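Local coordinates for conserved domain protein (Streptococcus pneumoniae, PDB 4IAJ) that is of unknown function but belongs to the DUF4649 family and folds into a small antiparallel sheet with two helices, at residues N5-T10 / L49-H54. Residues are numbered along the deposited sequence; the frame is centred on the assembly and turned at random.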
ATOM      1  N   ASN B   5       5.319  -6.946 -31.141  1.00 54.43           N
ATOM      2  CA  ASN B   5       5.581  -7.064 -29.701  1.00 46.60           C
ATOM      3  C   ASN B   5       5.678  -8.499 -29.210  1.00 43.79           C
ATOM      4  O   ASN B   5       4.758  -9.300 -29.392  1.00 39.40           O
ATOM      5  CB  ASN B   5       4.483  -6.360 -28.928  1.00 43.69           C
ATOM      6  CG  ASN B   5       4.433  -4.891 -29.230  1.00 43.40           C
ATOM      7  OD1 ASN B   5       5.447  -4.202 -29.146  1.00 45.35           O
ATOM      8  ND2 ASN B   5       3.261  -4.399 -29.596  1.00 45.90           N
HETATM    9  N   MSE B   6       6.778  -8.809 -28.541  1.00 39.09           N
HETATM   10  CA  MSE B   6       6.949 -10.140 -27.980  1.00 41.90           C
HETATM   11  C   MSE B   6       5.888 -10.491 -26.942  1.00 37.60           C
HETATM   12  O   MSE B   6       5.489 -11.649 -26.875  1.00 37.79           O
HETATM   13  CB  MSE B   6       8.326 -10.277 -27.344  1.00 46.99           C
HETATM   14  CG  MSE B   6       8.917 -11.619 -27.743  1.00 54.37           C
HETATM   15 SE   MSE B   6      10.647 -11.703 -26.857  0.75 66.99          SE
HETATM   16  CE  MSE B   6      11.620 -10.721 -28.259  1.00 66.80           C
ATOM     17  N   ILE B   7       5.437  -9.517 -26.146  1.00 32.39           N
ATOM     18  CA  ILE B   7       4.399  -9.748 -25.130  1.00 34.27           C
ATOM     19  C   ILE B   7       3.231  -8.759 -25.258  1.00 31.51           C
ATOM     20  O   ILE B   7       3.435  -7.553 -25.328  1.00 35.56           O
ATOM     21  CB  ILE B   7       4.968  -9.706 -23.700  1.00 35.62           C
ATOM     22  CG1 ILE B   7       6.038 -10.779 -23.551  1.00 38.75           C
ATOM     23  CG2 ILE B   7       3.868  -9.947 -22.675  1.00 33.16           C
ATOM     24  CD1 ILE B   7       6.648 -10.868 -22.175  1.00 42.46           C
ATOM     25  N   GLU B   8       2.016  -9.303 -25.331  1.00 30.89           N
ATOM     26  CA  GLU B   8       0.786  -8.533 -25.279  1.00 30.94           C
ATOM     27  C   GLU B   8      -0.099  -9.166 -24.230  1.00 28.70           C
ATOM     28  O   GLU B   8      -0.225 -10.382 -24.179  1.00 26.36           O
ATOM     29  CB  GLU B   8       0.076  -8.518 -26.623  1.00 37.45           C
ATOM     30  CG  GLU B   8       0.899  -7.848 -27.711  1.00 46.11           C
ATOM     31  CD  GLU B   8       0.068  -7.302 -28.871  1.00 54.43           C
ATOM     32  OE1 GLU B   8      -1.186  -7.359 -28.815  1.00 58.03           O
ATOM     33  OE2 GLU B   8       0.685  -6.800 -29.840  1.00 59.19           O
ATOM     34  N   ILE B   9      -0.671  -8.344 -23.363  1.00 23.93           N
ATOM     35  CA  ILE B   9      -1.507  -8.844 -22.283  1.00 26.32           C
ATOM     36  C   ILE B   9      -2.824  -8.080 -22.281  1.00 26.17           C
ATOM     37  O   ILE B   9      -2.829  -6.854 -22.268  1.00 26.49           O
ATOM     38  CB  ILE B   9      -0.847  -8.679 -20.909  1.00 24.92           C
ATOM     39  CG1 ILE B   9       0.543  -9.334 -20.869  1.00 25.00           C
ATOM     40  CG2 ILE B   9      -1.741  -9.264 -19.830  1.00 25.26           C
ATOM     41  CD1 ILE B   9       1.357  -8.942 -19.644  1.00 25.34           C
ATOM     42  N   THR B  10      -3.941  -8.801 -22.297  1.00 25.76           N
ATOM     43  CA  THR B  10      -5.235  -8.154 -22.212  1.00 25.32           C
ATOM     44  C   THR B  10      -5.906  -8.627 -20.928  1.00 22.84           C
ATOM     45  O   THR B  10      -5.918  -9.810 -20.618  1.00 22.27           O
ATOM     46  CB  THR B  10      -6.112  -8.434 -23.437  1.00 27.55           C
ATOM     47  OG1 THR B  10      -5.502  -7.886 -24.614  1.00 28.75           O
ATOM     48  CG2 THR B  10      -7.462  -7.790 -23.268  1.00 27.44           C
ATOM     49  N   LEU B  49      -3.048 -13.704 -23.098  1.00 26.48           N
ATOM     50  CA  LEU B  49      -1.600 -13.547 -22.954  1.00 27.32           C
ATOM     51  C   LEU B  49      -0.941 -14.075 -24.215  1.00 27.51           C
ATOM     52  O   LEU B  49      -1.037 -15.257 -24.508  1.00 31.28           O
ATOM     53  CB  LEU B  49      -1.086 -14.296 -21.734  1.00 25.81           C
ATOM     54  CG  LEU B  49       0.424 -14.483 -21.601  1.00 27.51           C
ATOM     55  CD1 LEU B  49       1.135 -13.140 -21.437  1.00 31.26           C
ATOM     56  CD2 LEU B  49       0.735 -15.386 -20.425  1.00 29.67           C
ATOM     57  N   THR B  50      -0.258 -13.194 -24.943  1.00 27.57           N
ATOM     58  CA  THR B  50       0.313 -13.526 -26.245  1.00 30.42           C
ATOM     59  C   THR B  50       1.823 -13.363 -26.163  1.00 31.93           C
ATOM     60  O   THR B  50       2.330 -12.268 -25.868  1.00 36.13           O
ATOM     61  CB  THR B  50      -0.264 -12.630 -27.363  1.00 33.30           C
ATOM     62  OG1 THR B  50      -1.696 -12.757 -27.408  1.00 35.27           O
ATOM     63  CG2 THR B  50       0.280 -13.021 -28.706  1.00 37.93           C
ATOM     64  N   TYR B  51       2.530 -14.458 -26.416  1.00 32.78           N
ATOM     65  CA  TYR B  51       3.982 -14.491 -26.395  1.00 34.07           C
ATOM     66  C   TYR B  51       4.528 -14.783 -27.793  1.00 34.38           C
ATOM     67  O   TYR B  51       4.306 -15.864 -28.339  1.00 35.14           O
ATOM     68  CB  TYR B  51       4.468 -15.545 -25.407  1.00 32.53           C
ATOM     69  CG  TYR B  51       5.965 -15.668 -25.362  1.00 33.09           C
ATOM     70  CD1 TYR B  51       6.737 -14.702 -24.729  1.00 37.63           C
ATOM     71  CD2 TYR B  51       6.613 -16.740 -25.950  1.00 35.21           C
ATOM     72  CE1 TYR B  51       8.117 -14.808 -24.680  1.00 39.37           C
ATOM     73  CE2 TYR B  51       7.992 -16.854 -25.906  1.00 36.36           C
ATOM     74  CZ  TYR B  51       8.737 -15.882 -25.266  1.00 38.92           C
ATOM     75  OH  TYR B  51      10.102 -15.975 -25.204  1.00 39.09           O
ATOM     76  N   LYS B  52       5.254 -13.824 -28.360  1.00 36.91           N
ATOM     77  CA  LYS B  52       5.730 -13.905 -29.750  1.00 40.67           C
ATOM     78  C   LYS B  52       4.605 -14.258 -30.719  1.00 41.53           C
ATOM     79  O   LYS B  52       4.812 -15.015 -31.657  1.00 44.94           O
ATOM     80  CB  LYS B  52       6.851 -14.927 -29.876  1.00 40.72           C
ATOM     81  CG  LYS B  52       7.957 -14.711 -28.869  1.00 43.78           C
ATOM     82  CD  LYS B  52       9.110 -15.675 -29.086  1.00 45.94           C
ATOM     83  CE  LYS B  52      10.003 -15.220 -30.212  1.00 49.89           C
ATOM     84  NZ  LYS B  52      11.366 -15.772 -30.011  1.00 57.13           N
ATOM     85  N   GLY B  53       3.415 -13.723 -30.467  1.00 41.41           N
ATOM     86  CA  GLY B  53       2.243 -13.974 -31.306  1.00 45.72           C
ATOM     87  C   GLY B  53       1.438 -15.222 -30.986  1.00 46.27           C
ATOM     88  O   GLY B  53       0.353 -15.412 -31.546  1.00 43.30           O
ATOM     89  N   HIS B  54       1.960 -16.081 -30.108  1.00 42.70           N
ATOM     90  CA  HIS B  54       1.252 -17.286 -29.689  1.00 40.19           C
ATOM     91  C   HIS B  54       0.398 -16.968 -28.465  1.00 40.83           C
ATOM     92  O   HIS B  54       0.910 -16.442 -27.463  1.00 30.81           O
ATOM     93  CB  HIS B  54       2.232 -18.410 -29.355  1.00 43.15           C
ATOM     94  CG  HIS B  54       3.048 -18.866 -30.521  1.00 46.19           C
ATOM     95  ND1 HIS B  54       4.234 -18.261 -30.884  1.00 48.20           N
ATOM     96  CD2 HIS B  54       2.852 -19.870 -31.409  1.00 49.58           C
ATOM     97  CE1 HIS B  54       4.729 -18.869 -31.948  1.00 49.40           C
ATOM     98  NE2 HIS B  54       3.909 -19.848 -32.286  1.00 50.88           N
TER
HETATM   99  O   HOH W   1       3.107 -11.625 -28.648  1.00 31.80           O
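Glu-8 and Thr-50 form the hydrogen-bonded pair at the middle of this antiparallel ladder, which joins the two inner strands of the four-stranded sheet. Glu-8 N donates to Thr-50 O (3.0 Å), and Thr-50 N returns a bond to Glu-8 O. A third, short bond, Lys-52 N to Met-6 O (2.6 Å), continues the ladder to where 49-51 enters the type I' turn Tyr-51 to His-54. Between these bonds, Ile-7 CA and Tyr-51 CA make C-H...O contacts with Thr-50 O and Met-6 O. Water 1 accepts from Gly-53 N (2.8 Å) and lies within hydrogen-bonding distance of Asn-5 O and, more weakly, Thr-50 O, linking the turn to the loop leading into the first strand.

Ile-7, Ile-9, Leu-49 and Tyr-51 share the buried face, covered by helices 26-35 and 65-71. Leu-49 CD1 rests on Ile-9 CG1 (3.9 Å), the two side chains lying alongside each other. With its CG anti to the backbone N (chi1 178°), Tyr-51 meets Ile-7 CG1 at the ring edge. On the other face Glu-8 CB lies against Thr-50 CB, while Thr-50 OG1 hydrogen-bonds Asn-55.

Met-6, a selenomethionine, and Ile-7 together face Phe-23 in a classic beta bulge. Met-6 places SE obliquely to the Tyr-51 ring, 5.5 Å from its centroid, as a Met-aromatic contact. Lys-52 CG lies over one face of that ring, offset toward the rim, and presses on Met-6 CG at 3.4 Å, tighter than usual carbon packing.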